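Local coordinates for 3-chlorocatechol 1,2-dioxygenase (Rhodococcus opacus, PDB 2BOY) that cleaves the aromatic ring of 3-chlorocatechol between its two hydroxyl-bearing carbons, as an iron(III)-dependent intradiol dioxygenase working in 2-chlorophenol breakdown, at the interface of chains A and B. Coordinates in Å, arbitrary orientation; residue numbers count along the deposited sequence, not the author numbering. Chains: chain A/B, 3-chlorocatechol 1,2-dioxygenase.

The three contacts join the N-terminal helices of two copies of one chain, the helical linker through which catechol 1,2-dioxygenases typically dimerise. Contact 1 and contact 3 are neighbours, their C-alpha centres about 9 Å apart, and they share B:Tyr31 and helix 56-64 of chain A. Contact 2 lies about 31 Å from contact 1 and 22 Å from contact 3, yet reuses the same elements: helix 3-24 of both chains, as in contact 3, and helix 56-64, now from chain B. Two-fold symmetry repeats each contact with the chains exchanged, so contact 2 and its twin probably pin the linker away from contacts 1 and 3.

Contact 1: the interface of chains A and B. Residues chain A 56, 59-60, 63, 74-75; chain B 26-28, 31.
A:Glu56 OE1, a carboxylate oxygen on helix 56-64, is gripped from both chains in this part of the helical linker of an intradiol dioxygenase. The phenol OH of B:Tyr28 donates a hydrogen bond to it, 2.6 Å to A:Glu56 OE1, and OE1 accepts on its anti lone pair, the one turned from OE2. On the syn side the backbone N-H of A:Gln75, from the same chain, donates a hydrogen bond from N to A:Glu56 OE1 at 2.9 Å, 35° out of the carboxylate plane, and so helps position the carboxylate for the tyrosine. With CG anti to the backbone N (chi1 -165°) and the chain extended beyond it, A:Glu56 reaches the phenol edge, its carboxylate turned 78° from the ring. The two donors would probably favour the charged carboxylate.

The B:Tyr28 ring lies against the helix: A:Ile59 CG2 sits over the centre of one face, 3.7 Å from the centroid. A:Ile59 spreads its other branch along chain B, CG1 lying 3.7 Å from B:Tyr31 CD1. Its tip CD1 presses tightly on B:Val26 CG1 at 3.4 Å. Beside this apolar seam a water bridges two carbonyls, 2.7 Å from A:Ile59 O and 2.8 Å from B:Val26 O. An alanine in place of B:Tyr28 would probably leave A:Glu56 OE1 without its cross-chain donor and open a gap against A:Ile59 CG2.

Contact 2: the interface of chains A and B. Residues chain A 21-22, 24-26; chain B 5, 62, 65.
A:Lys25 leans over B:Val62 and B:Glu65 just beyond the C-terminal end of helix 3-24, in the helical linker of this intradiol dioxygenase. Its CB rests 3.9 Å from B:Val62 CG2. The chain then bends at chi2 (-78°), which lays it across the B:Glu65 side chain at about a right angle, CD 3.6 Å and CE 3.5 Å from the carboxylate oxygen B:Glu65 OE1. After a second bend at chi4 (46°), A:Lys25 NZ stays 4.1 Å from B:Glu65 OE1, too long for a salt bridge, so the attraction is probably only long-range. B:Val62 also touches helix 3-24 of chain A, its CG1 4.0 Å from A:Ile21 CG2.

B:Arg5, extended from CG to NE, supplies a polar anchor at the helix end. Its guanidinium donates two hydrogen bonds end-on to A:Glu24 O: NH1 at 3.1 Å, in the carbonyl plane, and NH2 at 2.9 Å, 40° out of it. The oxygen stays nearly in the guanidinium plane, so both N-H groups can reach it, though neither bond is straight. The guanidinium would probably offset the partial negative charge of the carbonyls here. The A:Glu24 carboxylate runs antiparallel to the arginine chain without touching the guanidinium, OE1 4.0 Å from B:Arg5 NH1.

Contact 3: the interface of chains A and B. Residues chain A 13, 54-55, 57-58; chain B 14, 17-18, 21, 31.
The A:Phe54 ring carries B:Ile14 CD1 on one face, offset toward the rim and 3.8 Å from the centroid, where helix 3-24 of one intradiol dioxygenase subunit packs against the linker helices of the other. The neighbouring ring, A:Phe55, has A:Phe54 CB over one face, which buttresses it from its own chain. At its edge and in its plane lies the atom modelled as the amide nitrogen, B:Asn18 ND2, the amide turned 60° from the ring. B:Ile17 comes in beyond the CE2 edge from the side opposite A:Phe54 CB, its CG2 3.6 Å from A:Phe55 CE2; this branch, set anti to the backbone N by a chi1 of -66°, also meets A:Met13 CE at 3.9 Å.

The B:Asn18 amide reads doubtfully as modelled. B:Asn18 OD1 stands 3.0 Å from A:Phe54 O, two oxygens that can only accept. On the other arm B:Asn18 ND2 is pressed to 3.2 Å from the methyl A:Ala58 CB. Exchanging the two amide atoms by a half-turn would probably turn the oxygen clash into an N-H to carbonyl bond at the end of helix 47-54. One turn further along helix 3-24, B:Ile21 CG2 packs on the start of helix 56-64, 3.7 Å from A:Ala58 CB.

Contact 1: the interface of chains A and B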
# COMPACT_ATOMS: atom_id res chain seq x y z
N GLU A 56 -2.81 11.27 5.42
CA GLU A 56 -3.99 12.10 5.71
C GLU A 56 -3.68 13.62 5.76
O GLU A 56 -4.50 14.43 5.31
CB GLU A 56 -4.78 11.64 6.96
CG GLU A 56 -6.19 12.26 7.07
CD GLU A 56 -6.87 12.09 8.42
OE1 GLU A 56 -7.93 12.75 8.61
OE2 GLU A 56 -6.36 11.37 9.31
N ILE A 59 -4.12 14.98 2.35
CA ILE A 59 -5.54 14.99 1.97
C ILE A 59 -6.24 16.16 2.70
O ILE A 59 -7.03 16.96 2.10
CB ILE A 59 -6.18 13.63 2.33
CG1 ILE A 59 -5.60 12.49 1.45
CG2 ILE A 59 -7.74 13.74 2.30
CD1 ILE A 59 -6.15 12.44 -0.02
N GLU A 60 -5.99 16.27 3.99
CA GLU A 60 -6.61 17.32 4.79
C GLU A 60 -6.17 18.72 4.34
O GLU A 60 -6.95 19.66 4.35
CB GLU A 60 -6.29 17.09 6.27
CG GLU A 60 -7.28 17.80 7.20
CD GLU A 60 -6.95 19.29 7.36
OE1 GLU A 60 -5.78 19.70 7.19
OE2 GLU A 60 -7.87 20.04 7.68
N ALA A 63 -8.35 19.65 1.43
CA ALA A 63 -9.69 19.90 1.98
C ALA A 63 -9.75 21.26 2.68
O ALA A 63 -10.75 22.01 2.55
CB ALA A 63 -10.05 18.79 2.98
N ILE A 74 -6.06 16.84 10.69
CA ILE A 74 -6.46 15.45 10.43
C ILE A 74 -7.33 14.93 11.55
O ILE A 74 -7.21 15.39 12.70
CB ILE A 74 -5.26 14.50 10.19
CG1 ILE A 74 -4.44 14.31 11.48
CG2 ILE A 74 -4.33 15.02 9.03
CD1 ILE A 74 -3.36 13.24 11.35
N GLN A 75 -8.17 13.95 11.24
CA GLN A 75 -8.90 13.23 12.29
C GLN A 75 -8.00 12.18 12.98
O GLN A 75 -8.10 11.95 14.20
CB GLN A 75 -10.09 12.50 11.67
CG GLN A 75 -10.97 11.81 12.74
CD GLN A 75 -12.22 11.20 12.19
OE1 GLN A 75 -12.45 9.99 12.38
NE2 GLN A 75 -13.02 11.99 11.50
N VAL B 26 -6.66 15.42 -4.36
CA VAL B 26 -7.40 14.21 -3.97
C VAL B 26 -8.30 14.52 -2.78
O VAL B 26 -7.89 15.21 -1.86
CB VAL B 26 -6.44 13.02 -3.70
CG1 VAL B 26 -7.20 11.83 -3.22
CG2 VAL B 26 -5.63 12.68 -4.98
N SER B 27 -9.54 14.04 -2.81
CA SER B 27 -10.55 14.39 -1.82
C SER B 27 -10.57 13.38 -0.67
O SER B 27 -9.98 12.29 -0.77
CB SER B 27 -11.93 14.42 -2.47
OG SER B 27 -12.44 13.12 -2.67
N TYR B 28 -11.25 13.75 0.42
CA TYR B 28 -11.43 12.83 1.54
C TYR B 28 -12.25 11.62 1.12
O TYR B 28 -12.02 10.49 1.57
CB TYR B 28 -12.14 13.55 2.69
CG TYR B 28 -11.19 13.83 3.84
CD1 TYR B 28 -10.93 15.15 4.24
CD2 TYR B 28 -10.56 12.77 4.54
CE1 TYR B 28 -10.07 15.43 5.31
CE2 TYR B 28 -9.68 13.03 5.62
CZ TYR B 28 -9.44 14.37 5.99
OH TYR B 28 -8.60 14.68 7.03
N TYR B 31 -9.92 9.35 -0.63
CA TYR B 31 -9.02 8.76 0.38
C TYR B 31 -9.70 7.60 1.10
O TYR B 31 -9.09 6.53 1.30
CB TYR B 31 -8.66 9.83 1.39
CG TYR B 31 -7.75 9.41 2.53
CD1 TYR B 31 -6.46 8.96 2.28
CD2 TYR B 31 -8.20 9.48 3.87
CE1 TYR B 31 -5.61 8.58 3.35
CE2 TYR B 31 -7.35 9.13 4.95
CZ TYR B 31 -6.06 8.68 4.67
OH TYR B 31 -5.20 8.34 5.69
O HOH W 1 -9.08 16.47 0.38

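Contact 2: the interface of chains A and B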
# COMPACT_ATOMS: atom_id res chain seq x y z
N ILE A 21 12.29 3.24 -7.65
CA ILE A 21 12.89 1.91 -7.77
C ILE A 21 14.11 1.94 -8.69
O ILE A 21 15.16 1.39 -8.37
CB ILE A 21 11.85 0.88 -8.29
CG1 ILE A 21 10.86 0.54 -7.16
CG2 ILE A 21 12.58 -0.37 -8.87
CD1 ILE A 21 9.66 -0.26 -7.60
N LYS A 22 13.96 2.58 -9.84
CA LYS A 22 15.04 2.67 -10.83
C LYS A 22 16.22 3.49 -10.33
O LYS A 22 17.36 3.07 -10.48
CB LYS A 22 14.52 3.29 -12.11
CG LYS A 22 15.55 3.34 -13.21
CD LYS A 22 14.88 3.50 -14.58
CE LYS A 22 15.89 3.97 -15.63
NZ LYS A 22 15.28 3.84 -16.99
N GLU A 24 17.01 4.34 -7.16
CA GLU A 24 17.67 3.74 -6.01
C GLU A 24 18.14 2.31 -6.17
O GLU A 24 18.74 1.77 -5.25
CB GLU A 24 16.80 3.89 -4.75
CG GLU A 24 16.47 5.33 -4.46
CD GLU A 24 17.56 6.02 -3.66
OE1 GLU A 24 18.38 5.33 -2.98
OE2 GLU A 24 17.57 7.26 -3.69
N LYS A 25 17.89 1.70 -7.34
CA LYS A 25 18.25 0.30 -7.60
C LYS A 25 17.69 -0.62 -6.51
O LYS A 25 18.40 -1.43 -5.88
CB LYS A 25 19.78 0.14 -7.73
CG LYS A 25 20.44 1.13 -8.68
CD LYS A 25 20.26 0.80 -10.13
CE LYS A 25 21.25 1.60 -11.00
NZ LYS A 25 22.64 1.55 -10.43
N VAL A 26 16.39 -0.49 -6.27
CA VAL A 26 15.74 -1.32 -5.28
C VAL A 26 15.87 -2.77 -5.76
O VAL A 26 15.67 -3.04 -6.94
CB VAL A 26 14.27 -0.88 -5.10
CG1 VAL A 26 13.50 -1.84 -4.20
CG2 VAL A 26 14.20 0.60 -4.57
N ARG B 5 19.28 3.97 4.05
CA ARG B 5 18.76 3.59 2.73
C ARG B 5 17.23 3.43 2.72
O ARG B 5 16.56 3.90 1.81
CB ARG B 5 19.45 2.31 2.24
CG ARG B 5 18.81 1.72 0.99
CD ARG B 5 19.61 0.58 0.33
NE ARG B 5 18.88 0.04 -0.82
CZ ARG B 5 18.94 0.55 -2.05
NH1 ARG B 5 19.70 1.61 -2.29
NH2 ARG B 5 18.25 -0.01 -3.05
N VAL B 62 16.06 -3.24 -12.94
CA VAL B 62 17.36 -3.03 -12.26
C VAL B 62 18.22 -4.29 -12.13
O VAL B 62 19.41 -4.22 -12.42
CB VAL B 62 17.34 -2.16 -10.94
CG1 VAL B 62 15.98 -1.60 -10.58
CG2 VAL B 62 18.11 -2.78 -9.77
N GLU B 65 20.27 -5.36 -15.25
CA GLU B 65 21.45 -4.59 -15.67
C GLU B 65 22.67 -5.43 -15.42
O GLU B 65 23.68 -5.30 -16.11
CB GLU B 65 21.57 -3.28 -14.87
CG GLU B 65 20.38 -2.33 -14.93
CD GLU B 65 20.38 -1.30 -13.80
OE1 GLU B 65 21.18 -1.44 -12.82
OE2 GLU B 65 19.56 -0.35 -13.86

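Contact 3: the interface of chains A and B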
# COMPACT_ATOMS: atom_id res chain seq x y z
N MET A 13 1.11 8.14 -9.38
CA MET A 13 1.66 7.49 -8.16
C MET A 13 2.56 6.30 -8.53
O MET A 13 3.73 6.20 -8.10
CB MET A 13 0.51 7.05 -7.23
CG MET A 13 -0.21 8.28 -6.63
SD MET A 13 -1.50 7.85 -5.48
CE MET A 13 -2.08 9.55 -4.97
N PHE A 54 0.93 8.86 7.32
CA PHE A 54 1.76 9.36 6.22
C PHE A 54 1.06 10.19 5.16
O PHE A 54 1.71 10.99 4.47
CB PHE A 54 2.46 8.16 5.55
CG PHE A 54 3.54 7.56 6.43
CD1 PHE A 54 4.69 8.28 6.69
CD2 PHE A 54 3.37 6.32 7.02
CE1 PHE A 54 5.69 7.72 7.50
CE2 PHE A 54 4.34 5.78 7.85
CZ PHE A 54 5.50 6.49 8.06
N PHE A 55 -0.25 10.00 5.02
CA PHE A 55 -0.98 10.61 3.91
C PHE A 55 -2.13 11.50 4.29
O PHE A 55 -2.46 12.41 3.51
CB PHE A 55 -1.47 9.56 2.93
CG PHE A 55 -0.39 8.70 2.41
CD1 PHE A 55 -0.30 7.38 2.82
CD2 PHE A 55 0.60 9.22 1.57
CE1 PHE A 55 0.77 6.57 2.38
CE2 PHE A 55 1.67 8.41 1.13
CZ PHE A 55 1.75 7.09 1.54
N HIS A 57 -2.52 14.01 6.32
CA HIS A 57 -2.17 15.44 6.32
C HIS A 57 -2.27 16.09 4.92
O HIS A 57 -2.74 17.24 4.79
CB HIS A 57 -0.78 15.71 6.94
CG HIS A 57 0.37 15.26 6.08
ND1 HIS A 57 1.00 16.10 5.18
CD2 HIS A 57 0.98 14.05 5.97
CE1 HIS A 57 1.96 15.43 4.57
NE2 HIS A 57 1.97 14.19 5.03
N ALA A 58 -1.82 15.36 3.90
CA ALA A 58 -1.88 15.88 2.52
C ALA A 58 -3.32 16.00 2.05
O ALA A 58 -3.70 16.96 1.38
CB ALA A 58 -1.08 14.97 1.55
N ILE B 14 6.81 8.12 -0.37
CA ILE B 14 5.73 8.80 0.37
C ILE B 14 5.64 10.24 -0.11
O ILE B 14 4.56 10.73 -0.39
CB ILE B 14 6.01 8.71 1.90
CG1 ILE B 14 5.84 7.26 2.37
CG2 ILE B 14 5.05 9.65 2.67
CD1 ILE B 14 6.23 7.00 3.84
N ILE B 17 3.91 10.42 -3.56
CA ILE B 17 2.48 10.22 -3.42
C ILE B 17 1.80 11.50 -2.87
O ILE B 17 0.78 11.96 -3.42
CB ILE B 17 2.16 8.99 -2.57
CG1 ILE B 17 2.63 7.71 -3.30
CG2 ILE B 17 0.67 8.91 -2.27
CD1 ILE B 17 2.77 6.53 -2.32
N ASN B 18 2.35 12.07 -1.79
CA ASN B 18 1.75 13.31 -1.30
C ASN B 18 1.79 14.45 -2.33
O ASN B 18 0.91 15.29 -2.36
CB ASN B 18 2.38 13.75 0.04
CG ASN B 18 1.98 12.82 1.19
OD1 ASN B 18 2.78 12.49 2.06
ND2 ASN B 18 0.75 12.38 1.17
N ILE B 21 -1.30 13.86 -4.50
CA ILE B 21 -2.50 14.22 -3.73
C ILE B 21 -2.71 15.74 -3.80
O ILE B 21 -3.85 16.20 -4.00
CB ILE B 21 -2.37 13.77 -2.24
CG1 ILE B 21 -2.58 12.25 -2.10
CG2 ILE B 21 -3.36 14.54 -1.32
CD1 ILE B 21 -2.21 11.69 -0.74
N TYR B 31 -9.92 9.35 -0.63
CA TYR B 31 -9.02 8.76 0.38
C TYR B 31 -9.70 7.60 1.10
O TYR B 31 -9.09 6.53 1.30
CB TYR B 31 -8.66 9.83 1.39
CG TYR B 31 -7.75 9.41 2.53
CD1 TYR B 31 -6.46 8.96 2.28
CD2 TYR B 31 -8.20 9.48 3.87
CE1 TYR B 31 -5.61 8.58 3.35
CE2 TYR B 31 -7.35 9.13 4.95
CZ TYR B 31 -6.06 8.68 4.67
OH TYR B 31 -5.20 8.34 5.69